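PDB 6NX0: Di-haem cytochrome c peroxidase family protein from Burkholderia thailandensis E264, which binds two c-type hemes, displays an unusually stable bis-Fe(IV) state and probably acts as a peroxidase. Local coordinates for residues 302-306 and 369-373; 326-330 and 396-400; 372-377 and 454-459; 390-395 and 447-451. All coordinates share one frame. Residue numbers count along the deposited sequence, not the author numbering.

Interaction 1: 302-306 and 369-373; sequences MSCHT and TPGLR. With HEC (heme c), chain C.
This buried contact holds the histidine-ligand side of a c-type heme, where the end of the CXXCH heme-binding motif, in a loop after helix 284-293, meets the loop that follows strand 367-368. Residues 302-303 finish a 3-10 turn and the chain then leaves it through Cys304 (phi/psi -120/-45) and His305 (-91/80). Residues 369-373 lack regular structure, with 369-371 extended. CA atoms come nearest between Cys304 and Thr369 (6.9 Å) and between His305 and Gly371 (6.7 Å). Cys304 SG is bonded to heme CAC at 1.8 Å. His305, in the m rotamer with chi2 near -80°, sends NE2 to the iron at 2.1 Å; Tyr397 takes the other axial site. Two CH-pi contacts sandwich the imidazole: Thr369 CG2 lies 3.8 Å from the ring centroid over one face, and Leu372 CD1 lies 3.8 Å from it over the opposite face. Pro370 points its CB away from 302-306 but lays its ring against the histidine-side face of the heme, CD to heme C3D 3.3 Å, while Leu372 CD2 meets heme C3A at 3.6 Å. His305 ND1 makes a weak hydrogen bond to Pro370 O (3.1 Å, 125°), its stronger acceptor being the carbonyl of Phe319. The iron, backbone carbonyls and aliphatic groups on both faces are consistent with a well-defined orientation of the imidazole, whose ND1 donates to carbonyl oxygens while NE2 ligates iron.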
# COMPACT_ATOMS: atom_id res chain seq x y z
N MET A 302 16.82 1.41 -2.80
CA MET A 302 16.59 0.33 -3.74
C MET A 302 16.67 -1.04 -3.10
O MET A 302 16.22 -2.01 -3.72
CB MET A 302 17.63 0.47 -4.87
CG MET A 302 19.05 -0.07 -4.53
SD MET A 302 19.90 0.61 -3.09
CE MET A 302 21.29 -0.52 -2.94
N SER A 303 17.25 -1.15 -1.91
CA SER A 303 17.33 -2.44 -1.23
C SER A 303 15.97 -2.95 -0.80
O SER A 303 15.81 -4.15 -0.58
CB SER A 303 18.25 -2.35 -0.02
OG SER A 303 17.74 -1.51 0.99
N CYS A 304 14.98 -2.06 -0.67
CA CYS A 304 13.61 -2.43 -0.35
C CYS A 304 12.64 -1.99 -1.44
O CYS A 304 11.77 -2.76 -1.83
CB CYS A 304 13.19 -1.80 0.99
SG CYS A 304 14.25 -2.35 2.34
N HIS A 305 12.78 -0.76 -1.91
CA HIS A 305 11.96 -0.20 -2.98
C HIS A 305 12.66 -0.47 -4.31
O HIS A 305 13.29 0.40 -4.91
CB HIS A 305 11.76 1.30 -2.79
CG HIS A 305 11.11 1.69 -1.50
ND1 HIS A 305 9.75 1.61 -1.29
CD2 HIS A 305 11.64 2.21 -0.36
CE1 HIS A 305 9.47 2.05 -0.07
NE2 HIS A 305 10.60 2.42 0.51
N THR A 306 12.49 -1.70 -4.80
CA THR A 306 13.37 -2.18 -5.86
C THR A 306 13.00 -1.61 -7.23
O THR A 306 11.85 -1.25 -7.50
CB THR A 306 13.31 -3.70 -5.93
OG1 THR A 306 11.95 -4.08 -6.13
CG2 THR A 306 13.83 -4.33 -4.66
N THR A 369 6.42 -3.23 2.36
CA THR A 369 7.07 -2.09 1.72
C THR A 369 6.19 -1.57 0.60
O THR A 369 5.89 -2.32 -0.34
CB THR A 369 8.43 -2.49 1.19
OG1 THR A 369 9.22 -2.94 2.31
CG2 THR A 369 9.08 -1.33 0.48
N PRO A 370 5.74 -0.32 0.66
CA PRO A 370 4.83 0.19 -0.37
C PRO A 370 5.58 0.60 -1.62
O PRO A 370 6.71 1.11 -1.54
CB PRO A 370 4.19 1.41 0.29
CG PRO A 370 5.27 1.91 1.20
CD PRO A 370 6.00 0.70 1.70
N GLY A 371 4.95 0.42 -2.77
CA GLY A 371 5.49 1.01 -3.98
C GLY A 371 5.35 2.51 -3.90
O GLY A 371 4.48 3.02 -3.22
N LEU A 372 6.25 3.21 -4.59
CA LEU A 372 6.38 4.66 -4.50
C LEU A 372 5.83 5.40 -5.72
O LEU A 372 5.95 6.63 -5.79
CB LEU A 372 7.86 5.04 -4.28
CG LEU A 372 8.46 4.45 -3.00
CD1 LEU A 372 9.90 4.92 -2.81
CD2 LEU A 372 7.62 4.82 -1.79
N ARG A 373 5.25 4.69 -6.70
CA ARG A 373 4.64 5.41 -7.81
C ARG A 373 3.50 6.27 -7.30
O ARG A 373 2.70 5.84 -6.47
CB ARG A 373 4.16 4.44 -8.89
CG ARG A 373 5.34 3.78 -9.61
CD ARG A 373 4.94 2.64 -10.49
NE ARG A 373 6.03 2.22 -11.39
CZ ARG A 373 6.30 2.79 -12.56
NH1 ARG A 373 5.61 3.86 -12.95
NH2 ARG A 373 7.30 2.34 -13.30
FE HEC C . 10.86 3.33 2.39
CHA HEC C . 7.56 3.70 3.24
CHB HEC C . 10.79 6.34 0.74
CHC HEC C . 14.28 3.29 2.10
CHD HEC C . 10.92 0.17 3.68
NA HEC C . 9.43 4.72 2.01
C1A HEC C . 8.12 4.64 2.42
C2A HEC C . 7.48 5.87 2.04
C3A HEC C . 8.34 6.55 1.27
C4A HEC C . 9.59 5.84 1.24
CMA HEC C . 8.16 7.95 0.69
CAA HEC C . 5.99 6.20 2.26
CBA HEC C . 5.14 5.71 1.10
CGA HEC C . 3.65 5.88 1.28
O1A HEC C . 2.92 5.32 0.40
O2A HEC C . 3.17 6.28 2.38
NB HEC C . 12.26 4.53 1.57
C1B HEC C . 12.00 5.72 0.88
C2B HEC C . 13.27 6.27 0.44
C3B HEC C . 14.25 5.48 0.86
C4B HEC C . 13.63 4.35 1.54
CMB HEC C . 13.39 7.55 -0.44
CAB HEC C . 15.78 5.69 0.76
CBB HEC C . 16.20 7.00 1.47
NC HEC C . 12.31 1.97 2.74
C1C HEC C . 13.67 2.18 2.61
C2C HEC C . 14.34 0.99 3.06
C3C HEC C . 13.41 0.09 3.40
C4C HEC C . 12.11 0.69 3.24
CMC HEC C . 15.88 0.85 3.00
CAC HEC C . 13.63 -1.41 3.70
CBC HEC C . 14.51 -1.52 4.97
ND HEC C . 9.47 2.14 3.24
C1D HEC C . 9.73 0.86 3.72
C2D HEC C . 8.59 0.42 4.47
C3D HEC C . 7.60 1.52 4.42
C4D HEC C . 8.19 2.54 3.60
CMD HEC C . 8.40 -0.91 5.19
CAD HEC C . 6.23 1.55 5.11
CBD HEC C . 6.43 2.03 6.53
CGD HEC C . 5.12 2.45 7.15
O1D HEC C . 4.11 2.56 6.42
O2D HEC C . 5.14 2.83 8.36

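Interaction 2: 326-330 and 396-400; sequences AIAVP and FYNTR. With HEC (heme c), chain C.
Residues 326-330, an irregular loop after strand 324-325, cover the end of helix 390-399 on the tyrosine-ligand side of the heme. The loop turns at Ala328, whose phi/psi of 59/55 is left-handed helical. CA atoms are nearest between Val329 and Phe396 (7.9 Å) and between Ile327 and Tyr397 (8.5 Å). Phe396 (chi1 t, chi2 78°) reaches into the loop: its CE2 lies 3.9 Å from Val329 CG1, its CE1 3.7 Å from Pro330 CD, and its CZ 3.5 Å from Ile327 O near the ring plane. Tyr397 (m, chi2 -84°) diverges from it toward the heme, placing OH 2.0 Å from the iron. Ile327 (p, t) extends CD1 to 3.2 Å from Tyr397 OH and 3.8 Å from heme CBD. Arg400 (t, t, then p at chi3) reaches toward the loop, and its NH1 donates to Ile327 O (3.0 Å, 151°), while its NH2 binds the carbonyl of Asn426. With His305 as the other axial ligand, this is a six-coordinate His/Tyr heme site, as in the diheme enzyme MauG.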
# COMPACT_ATOMS: atom_id res chain seq x y z
N ALA A 326 10.61 -3.31 9.10
CA ALA A 326 10.22 -2.63 10.33
C ALA A 326 11.07 -1.38 10.43
O ALA A 326 12.19 -1.42 10.95
CB ALA A 326 10.41 -3.55 11.54
N ILE A 327 10.55 -0.25 9.96
CA ILE A 327 11.31 1.01 10.02
C ILE A 327 10.84 1.93 11.14
O ILE A 327 11.49 2.97 11.39
CB ILE A 327 11.32 1.75 8.66
CG1 ILE A 327 9.94 2.33 8.29
CG2 ILE A 327 11.82 0.83 7.55
CD1 ILE A 327 9.99 3.30 7.09
N ALA A 328 9.74 1.59 11.84
CA ALA A 328 9.34 2.26 13.08
C ALA A 328 9.10 3.76 12.89
O ALA A 328 9.66 4.60 13.60
CB ALA A 328 10.38 2.02 14.18
N VAL A 329 8.23 4.11 11.95
CA VAL A 329 7.88 5.52 11.82
C VAL A 329 7.22 6.04 13.10
O VAL A 329 6.68 5.25 13.91
CB VAL A 329 7.00 5.80 10.59
CG1 VAL A 329 7.66 5.32 9.33
CG2 VAL A 329 5.61 5.22 10.78
N PRO A 330 7.25 7.35 13.34
CA PRO A 330 6.73 7.89 14.60
C PRO A 330 5.24 7.64 14.78
O PRO A 330 4.48 7.54 13.82
CB PRO A 330 7.02 9.39 14.49
CG PRO A 330 8.16 9.47 13.51
CD PRO A 330 7.89 8.38 12.52
N PHE A 396 13.17 11.38 7.28
CA PHE A 396 13.09 10.45 8.40
C PHE A 396 14.18 9.39 8.30
O PHE A 396 14.81 9.04 9.30
CB PHE A 396 11.70 9.81 8.41
CG PHE A 396 11.57 8.61 9.32
CD1 PHE A 396 11.44 8.77 10.69
CD2 PHE A 396 11.60 7.31 8.78
CE1 PHE A 396 11.33 7.66 11.51
CE2 PHE A 396 11.49 6.22 9.63
CZ PHE A 396 11.36 6.40 10.96
N TYR A 397 14.40 8.84 7.11
CA TYR A 397 15.42 7.81 6.95
C TYR A 397 16.80 8.32 7.31
O TYR A 397 17.61 7.57 7.86
CB TYR A 397 15.45 7.29 5.52
CG TYR A 397 14.25 6.46 5.17
CD1 TYR A 397 14.22 5.11 5.48
CD2 TYR A 397 13.16 7.02 4.52
CE1 TYR A 397 13.13 4.34 5.15
CE2 TYR A 397 12.07 6.25 4.18
CZ TYR A 397 12.05 4.92 4.51
OH TYR A 397 11.00 4.13 4.18
N ASN A 398 17.07 9.59 7.03
CA ASN A 398 18.42 10.09 7.21
C ASN A 398 18.78 10.30 8.68
O ASN A 398 19.95 10.10 9.05
CB ASN A 398 18.59 11.39 6.44
CG ASN A 398 20.03 11.76 6.23
OD1 ASN A 398 20.89 10.89 6.04
ND2 ASN A 398 20.32 13.07 6.26
N THR A 399 17.85 10.74 9.53
CA THR A 399 18.21 11.06 10.90
C THR A 399 17.36 10.36 11.97
O THR A 399 17.45 10.72 13.14
CB THR A 399 18.21 12.59 11.14
OG1 THR A 399 16.93 13.17 10.90
CG2 THR A 399 19.26 13.26 10.26
N ARG A 400 16.55 9.36 11.59
CA ARG A 400 15.88 8.53 12.60
C ARG A 400 16.87 8.03 13.65
O ARG A 400 16.61 8.10 14.86
CB ARG A 400 15.20 7.32 11.92
CG ARG A 400 14.37 6.46 12.90
CD ARG A 400 14.12 5.03 12.40
NE ARG A 400 15.25 4.17 12.69
CZ ARG A 400 15.33 2.90 12.34
NH1 ARG A 400 14.36 2.29 11.69
NH2 ARG A 400 16.41 2.22 12.66
FE HEC C . 10.86 3.33 2.39
CHA HEC C . 7.56 3.70 3.24
CHB HEC C . 10.79 6.34 0.74
CHC HEC C . 14.28 3.29 2.10
CHD HEC C . 10.92 0.17 3.68
NA HEC C . 9.43 4.72 2.01
C1A HEC C . 8.12 4.64 2.42
C2A HEC C . 7.48 5.87 2.04
C3A HEC C . 8.34 6.55 1.27
C4A HEC C . 9.59 5.84 1.24
CMA HEC C . 8.16 7.95 0.69
CAA HEC C . 5.99 6.20 2.26
CBA HEC C . 5.14 5.71 1.10
CGA HEC C . 3.65 5.88 1.28
O1A HEC C . 2.92 5.32 0.40
O2A HEC C . 3.17 6.28 2.38
NB HEC C . 12.26 4.53 1.57
C1B HEC C . 12.00 5.72 0.88
C2B HEC C . 13.27 6.27 0.44
C3B HEC C . 14.25 5.48 0.86
C4B HEC C . 13.63 4.35 1.54
CMB HEC C . 13.39 7.55 -0.44
CAB HEC C . 15.78 5.69 0.76
CBB HEC C . 16.20 7.00 1.47
NC HEC C . 12.31 1.97 2.74
C1C HEC C . 13.67 2.18 2.61
C2C HEC C . 14.34 0.99 3.06
C3C HEC C . 13.41 0.09 3.40
C4C HEC C . 12.11 0.69 3.24
CMC HEC C . 15.88 0.85 3.00
CAC HEC C . 13.63 -1.41 3.70
CBC HEC C . 14.51 -1.52 4.97
ND HEC C . 9.47 2.14 3.24
C1D HEC C . 9.73 0.86 3.72
C2D HEC C . 8.59 0.42 4.47
C3D HEC C . 7.60 1.52 4.42
C4D HEC C . 8.19 2.54 3.60
CMD HEC C . 8.40 -0.91 5.19
CAD HEC C . 6.23 1.55 5.11
CBD HEC C . 6.43 2.03 6.53
CGD HEC C . 5.12 2.45 7.15
O1D HEC C . 4.11 2.56 6.42
O2D HEC C . 5.14 2.83 8.36

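Interaction 3: 372-377 and 454-459; sequences LRNVAI and LRTLTD. With HEC (heme c), chain C.
Asn374, Leu457 and Thr458 have the most surface buried in this contact, in which the loop after the heme-lining Leu372 docks on the C-terminal end of helix 444-455 and the chain leaving it. Leu372 to Val375 form a type II beta turn, with Asn374 left-handed (phi/psi 63/19), and 375-377 continue as a 3-10 turn; opposite, Arg455 to Thr458 make a type I turn. CA atoms approach to 4.2 Å between Asn374 and Thr458 and 5.0 Å between Arg373 and Leu457. Asn374 (m, chi2 -67°) bonds through backbone and amide alike: N donates to Leu457 O (3.1 Å), OD1 accepts from Asp459 N (2.7 Å), and ND2 donates to Asp459 OD2 (3.0 Å). Leu457 (m, t) sends CD1 to 4.1 Å from Leu372 CB; Leu454 CD2 lies 3.9 Å from Leu372 CD1. Val375 places CG1 4.1 Å from Leu454 CB and CG2 3.9 Å from heme CMA. Thr458 (m) packs CG2 3.9 Å from Ile377 CG2. One water joins Thr458 OG1 (2.8 Å), Ala376 N (3.0 Å) and Leu454 O (2.9 Å); another joins Arg373 NH1 (2.8 Å) to Leu457 O (2.7 Å). Arg373 pairs with Asp273, and Asp459 OD1 with Ser269. Since Leu372 and Val375, backed by Leu454 and Leu457, fill the heme-facing part while Asn374 satisfies backbone groups, the joint combines apolar packing near the porphyrin with hydrogen bonds farther out.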
# COMPACT_ATOMS: atom_id res chain seq x y z
N LEU A 372 6.25 3.21 -4.59
CA LEU A 372 6.38 4.66 -4.50
C LEU A 372 5.83 5.40 -5.72
O LEU A 372 5.95 6.63 -5.79
CB LEU A 372 7.86 5.04 -4.28
CG LEU A 372 8.46 4.45 -3.00
CD1 LEU A 372 9.90 4.92 -2.81
CD2 LEU A 372 7.62 4.82 -1.79
N ARG A 373 5.25 4.69 -6.70
CA ARG A 373 4.64 5.41 -7.81
C ARG A 373 3.50 6.27 -7.30
O ARG A 373 2.70 5.84 -6.47
CB ARG A 373 4.16 4.44 -8.89
CG ARG A 373 5.34 3.78 -9.61
CD ARG A 373 4.94 2.64 -10.49
NE ARG A 373 6.03 2.22 -11.39
CZ ARG A 373 6.30 2.79 -12.56
NH1 ARG A 373 5.61 3.86 -12.95
NH2 ARG A 373 7.30 2.34 -13.30
N ASN A 374 3.45 7.50 -7.80
CA ASN A 374 2.49 8.54 -7.42
C ASN A 374 2.59 8.97 -5.97
O ASN A 374 1.68 9.63 -5.46
CB ASN A 374 1.07 8.13 -7.78
CG ASN A 374 0.92 7.96 -9.25
OD1 ASN A 374 0.99 8.96 -10.00
ND2 ASN A 374 0.73 6.73 -9.71
N VAL A 375 3.71 8.68 -5.31
CA VAL A 375 3.84 9.06 -3.90
C VAL A 375 3.72 10.57 -3.71
O VAL A 375 3.19 11.04 -2.70
CB VAL A 375 5.16 8.50 -3.31
CG1 VAL A 375 6.38 9.17 -3.93
CG2 VAL A 375 5.16 8.59 -1.77
N ALA A 376 4.17 11.36 -4.70
CA ALA A 376 4.27 12.80 -4.49
C ALA A 376 2.93 13.53 -4.53
O ALA A 376 2.91 14.74 -4.29
CB ALA A 376 5.22 13.39 -5.54
N ILE A 377 1.82 12.85 -4.80
CA ILE A 377 0.49 13.47 -4.79
C ILE A 377 -0.31 13.08 -3.56
O ILE A 377 -1.46 13.54 -3.41
CB ILE A 377 -0.31 13.14 -6.07
CG1 ILE A 377 -0.74 11.67 -6.13
CG2 ILE A 377 0.46 13.54 -7.32
CD1 ILE A 377 -1.59 11.33 -7.33
N LEU A 454 11.69 11.16 -6.64
CA LEU A 454 10.39 10.55 -6.39
C LEU A 454 9.28 11.26 -7.15
O LEU A 454 8.28 10.63 -7.52
CB LEU A 454 10.08 10.54 -4.90
CG LEU A 454 11.02 9.63 -4.08
CD1 LEU A 454 10.67 9.74 -2.59
CD2 LEU A 454 10.94 8.18 -4.58
N ARG A 455 9.43 12.55 -7.40
CA ARG A 455 8.41 13.27 -8.15
C ARG A 455 8.35 12.85 -9.61
O ARG A 455 7.33 13.07 -10.27
CB ARG A 455 8.68 14.78 -8.00
CG ARG A 455 8.47 15.32 -6.60
CD ARG A 455 9.14 16.71 -6.40
NE ARG A 455 8.61 17.69 -7.35
CZ ARG A 455 7.50 18.40 -7.17
NH1 ARG A 455 6.78 18.25 -6.06
NH2 ARG A 455 7.10 19.26 -8.11
N THR A 456 9.39 12.19 -10.15
CA THR A 456 9.32 11.67 -11.51
C THR A 456 8.44 10.43 -11.64
O THR A 456 8.17 9.98 -12.76
CB THR A 456 10.72 11.32 -12.06
OG1 THR A 456 11.21 10.08 -11.50
CG2 THR A 456 11.72 12.46 -11.86
N LEU A 457 7.99 9.87 -10.52
CA LEU A 457 7.19 8.65 -10.55
C LEU A 457 5.69 8.92 -10.59
O LEU A 457 4.89 7.99 -10.45
CB LEU A 457 7.52 7.79 -9.32
CG LEU A 457 8.99 7.59 -8.99
CD1 LEU A 457 9.16 6.65 -7.81
CD2 LEU A 457 9.74 7.06 -10.20
N THR A 458 5.29 10.17 -10.76
CA THR A 458 3.88 10.51 -10.86
C THR A 458 3.35 10.27 -12.27
O THR A 458 3.93 10.76 -13.25
CB THR A 458 3.70 11.97 -10.46
OG1 THR A 458 4.22 12.16 -9.14
CG2 THR A 458 2.26 12.39 -10.53
N ASP A 459 2.25 9.53 -12.37
CA ASP A 459 1.61 9.31 -13.66
C ASP A 459 1.13 10.63 -14.24
O ASP A 459 0.82 11.58 -13.52
CB ASP A 459 0.49 8.28 -13.50
CG ASP A 459 0.99 6.88 -13.61
OD1 ASP A 459 1.38 6.48 -14.72
OD2 ASP A 459 1.03 6.17 -12.60
FE HEC C . 10.86 3.33 2.39
CHA HEC C . 7.56 3.70 3.24
CHB HEC C . 10.79 6.34 0.74
CHC HEC C . 14.28 3.29 2.10
CHD HEC C . 10.92 0.17 3.68
NA HEC C . 9.43 4.72 2.01
C1A HEC C . 8.12 4.64 2.42
C2A HEC C . 7.48 5.87 2.04
C3A HEC C . 8.34 6.55 1.27
C4A HEC C . 9.59 5.84 1.24
CMA HEC C . 8.16 7.95 0.69
CAA HEC C . 5.99 6.20 2.26
CBA HEC C . 5.14 5.71 1.10
CGA HEC C . 3.65 5.88 1.28
O1A HEC C . 2.92 5.32 0.40
O2A HEC C . 3.17 6.28 2.38
NB HEC C . 12.26 4.53 1.57
C1B HEC C . 12.00 5.72 0.88
C2B HEC C . 13.27 6.27 0.44
C3B HEC C . 14.25 5.48 0.86
C4B HEC C . 13.63 4.35 1.54
CMB HEC C . 13.39 7.55 -0.44
CAB HEC C . 15.78 5.69 0.76
CBB HEC C . 16.20 7.00 1.47
NC HEC C . 12.31 1.97 2.74
C1C HEC C . 13.67 2.18 2.61
C2C HEC C . 14.34 0.99 3.06
C3C HEC C . 13.41 0.09 3.40
C4C HEC C . 12.11 0.69 3.24
CMC HEC C . 15.88 0.85 3.00
CAC HEC C . 13.63 -1.41 3.70
CBC HEC C . 14.51 -1.52 4.97
ND HEC C . 9.47 2.14 3.24
C1D HEC C . 9.73 0.86 3.72
C2D HEC C . 8.59 0.42 4.47
C3D HEC C . 7.60 1.52 4.42
C4D HEC C . 8.19 2.54 3.60
CMD HEC C . 8.40 -0.91 5.19
CAD HEC C . 6.23 1.55 5.11
CBD HEC C . 6.43 2.03 6.53
CGD HEC C . 5.12 2.45 7.15
O1D HEC C . 4.11 2.56 6.42
O2D HEC C . 5.14 2.83 8.36
O HOH W 1 3.93 5.91 -11.95
O HOH W 2 5.44 10.42 -7.29

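Interaction 4: 390-395 and 447-451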
# COMPACT_ATOMS: atom_id res chain seq x y z
N LEU A 390 6.12 14.88 1.68
CA LEU A 390 7.00 13.86 1.16
C LEU A 390 8.42 14.06 1.65
O LEU A 390 9.12 13.10 1.97
CB LEU A 390 6.95 13.87 -0.37
CG LEU A 390 7.92 12.91 -1.07
CD1 LEU A 390 7.65 11.45 -0.60
CD2 LEU A 390 7.83 13.03 -2.56
N ARG A 391 8.87 15.32 1.75
CA ARG A 391 10.25 15.54 2.19
C ARG A 391 10.47 15.02 3.60
O ARG A 391 11.55 14.47 3.89
CB ARG A 391 10.63 17.02 2.09
CG ARG A 391 12.17 17.18 2.24
CD ARG A 391 12.63 18.61 2.36
NE ARG A 391 14.10 18.65 2.33
CZ ARG A 391 14.88 18.41 3.39
NH1 ARG A 391 16.21 18.46 3.25
NH2 ARG A 391 14.35 18.11 4.57
N ASP A 392 9.48 15.14 4.49
CA ASP A 392 9.64 14.63 5.85
C ASP A 392 9.75 13.12 5.84
O ASP A 392 10.55 12.55 6.60
CB ASP A 392 8.47 15.07 6.74
CG ASP A 392 8.63 16.47 7.30
OD1 ASP A 392 9.67 17.12 7.06
OD2 ASP A 392 7.69 16.92 7.98
N ALA A 393 8.98 12.45 4.98
CA ALA A 393 9.07 10.99 4.87
C ALA A 393 10.46 10.54 4.46
O ALA A 393 10.96 9.54 4.96
CB ALA A 393 8.04 10.47 3.88
N VAL A 394 11.08 11.28 3.53
CA VAL A 394 12.43 10.94 3.08
C VAL A 394 13.46 11.30 4.16
O VAL A 394 14.37 10.51 4.46
CB VAL A 394 12.72 11.66 1.75
CG1 VAL A 394 14.18 11.45 1.32
CG2 VAL A 394 11.77 11.20 0.66
N ALA A 395 13.34 12.50 4.74
CA ALA A 395 14.29 12.94 5.76
C ALA A 395 14.30 12.02 6.98
O ALA A 395 15.33 11.86 7.63
CB ALA A 395 13.95 14.37 6.18
N VAL A 447 18.77 14.84 0.38
CA VAL A 447 17.34 14.60 0.62
C VAL A 447 16.51 15.32 -0.42
O VAL A 447 15.55 14.76 -0.97
CB VAL A 447 16.99 15.03 2.05
CG1 VAL A 447 15.48 15.02 2.27
CG2 VAL A 447 17.66 14.11 3.05
N ASP A 448 16.85 16.59 -0.70
CA ASP A 448 16.14 17.33 -1.75
C ASP A 448 16.19 16.59 -3.09
O ASP A 448 15.21 16.55 -3.84
CB ASP A 448 16.74 18.73 -1.92
CG ASP A 448 16.68 19.61 -0.66
OD1 ASP A 448 15.91 19.35 0.29
OD2 ASP A 448 17.44 20.61 -0.63
N ASP A 449 17.36 16.03 -3.44
CA ASP A 449 17.50 15.35 -4.72
C ASP A 449 16.67 14.06 -4.77
O ASP A 449 16.08 13.75 -5.81
CB ASP A 449 18.98 15.05 -4.97
CG ASP A 449 19.80 16.31 -5.22
OD1 ASP A 449 19.22 17.41 -5.41
OD2 ASP A 449 21.06 16.20 -5.23
N LEU A 450 16.61 13.32 -3.65
CA LEU A 450 15.74 12.15 -3.57
C LEU A 450 14.28 12.52 -3.79
O LEU A 450 13.57 11.84 -4.54
CB LEU A 450 15.93 11.45 -2.23
CG LEU A 450 17.19 10.58 -2.10
CD1 LEU A 450 17.48 10.25 -0.63
CD2 LEU A 450 17.05 9.33 -2.90
N VAL A 451 13.82 13.60 -3.16
CA VAL A 451 12.46 14.08 -3.41
C VAL A 451 12.26 14.39 -4.89
O VAL A 451 11.25 14.01 -5.49
CB VAL A 451 12.15 15.30 -2.53
CG1 VAL A 451 10.82 15.95 -2.93
CG2 VAL A 451 12.16 14.91 -1.07
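Two helices of the cytochrome c fold cross here: helix 390-399, which also carries the tyrosine heme ligand, and helix 444-455. The short axes approach to 9.5 Å at 123° between their N-to-C directions, so the helices run obliquely, more antiparallel than parallel. Val447 opens the second segment with a side chain pointed at the partner helix; its CG1 meets Val394 CG1 at 3.9 Å and Ala395 CB at 4.2 Å, and also lies over the face of the Arg391 guanidinium, 3.6 Å from CZ. At Asp448 the CA-to-CB bond points away, yet the carboxylate swings back to form a salt bridge with Arg391, whose extended side chain, t at chi1 to chi3, runs out along the interface; its NH1 is also paired with Asp444, one turn earlier. Asp449 faces elsewhere and bridges to Arg288 of helix 284-293. Leu450 returns to the interface, CB lying 4.0 Å from Val394 CG1, and its side chain also touches Leu292 and Phe293, which brings helix 284-293 into the same core. Val451 closes the segment: CG1 packs 4.2 Å from Leu390 CD2, a residue that reaches on to the heme, and CG2 sits 4.1 Å from Val394 CG2. Val394 thus fits among Val447, Leu450 and Val451, whereas at the more exposed margin of the contact Asp448 OD1 accepts from both Arg391 NE at 2.8 Å and Arg391 NH1 at 3.1 Å.

In the fold
From the N terminus, residues 302-306 come first, and interaction 1 closes its loop when the chain reaches 369-373. Residues 326-330 lie inside that loop but pair beyond it, with 396-400, so interaction 2 crosses interaction 1; the two meet at the iron, where His305 of one and Tyr397 of the other are the axial ligands. Interaction 3 starts where interaction 1 ends, sharing Leu372 and Arg373, and closes a longer loop at 454-459. Interaction 4 is nested within it, and the two touch through Leu454, Val394 and Leu390. Interaction 2 crosses both of these and shares helix 390-399 with interaction 4. Together they tie the heme-binding loops to helices 390-399 and 444-455 around one heme.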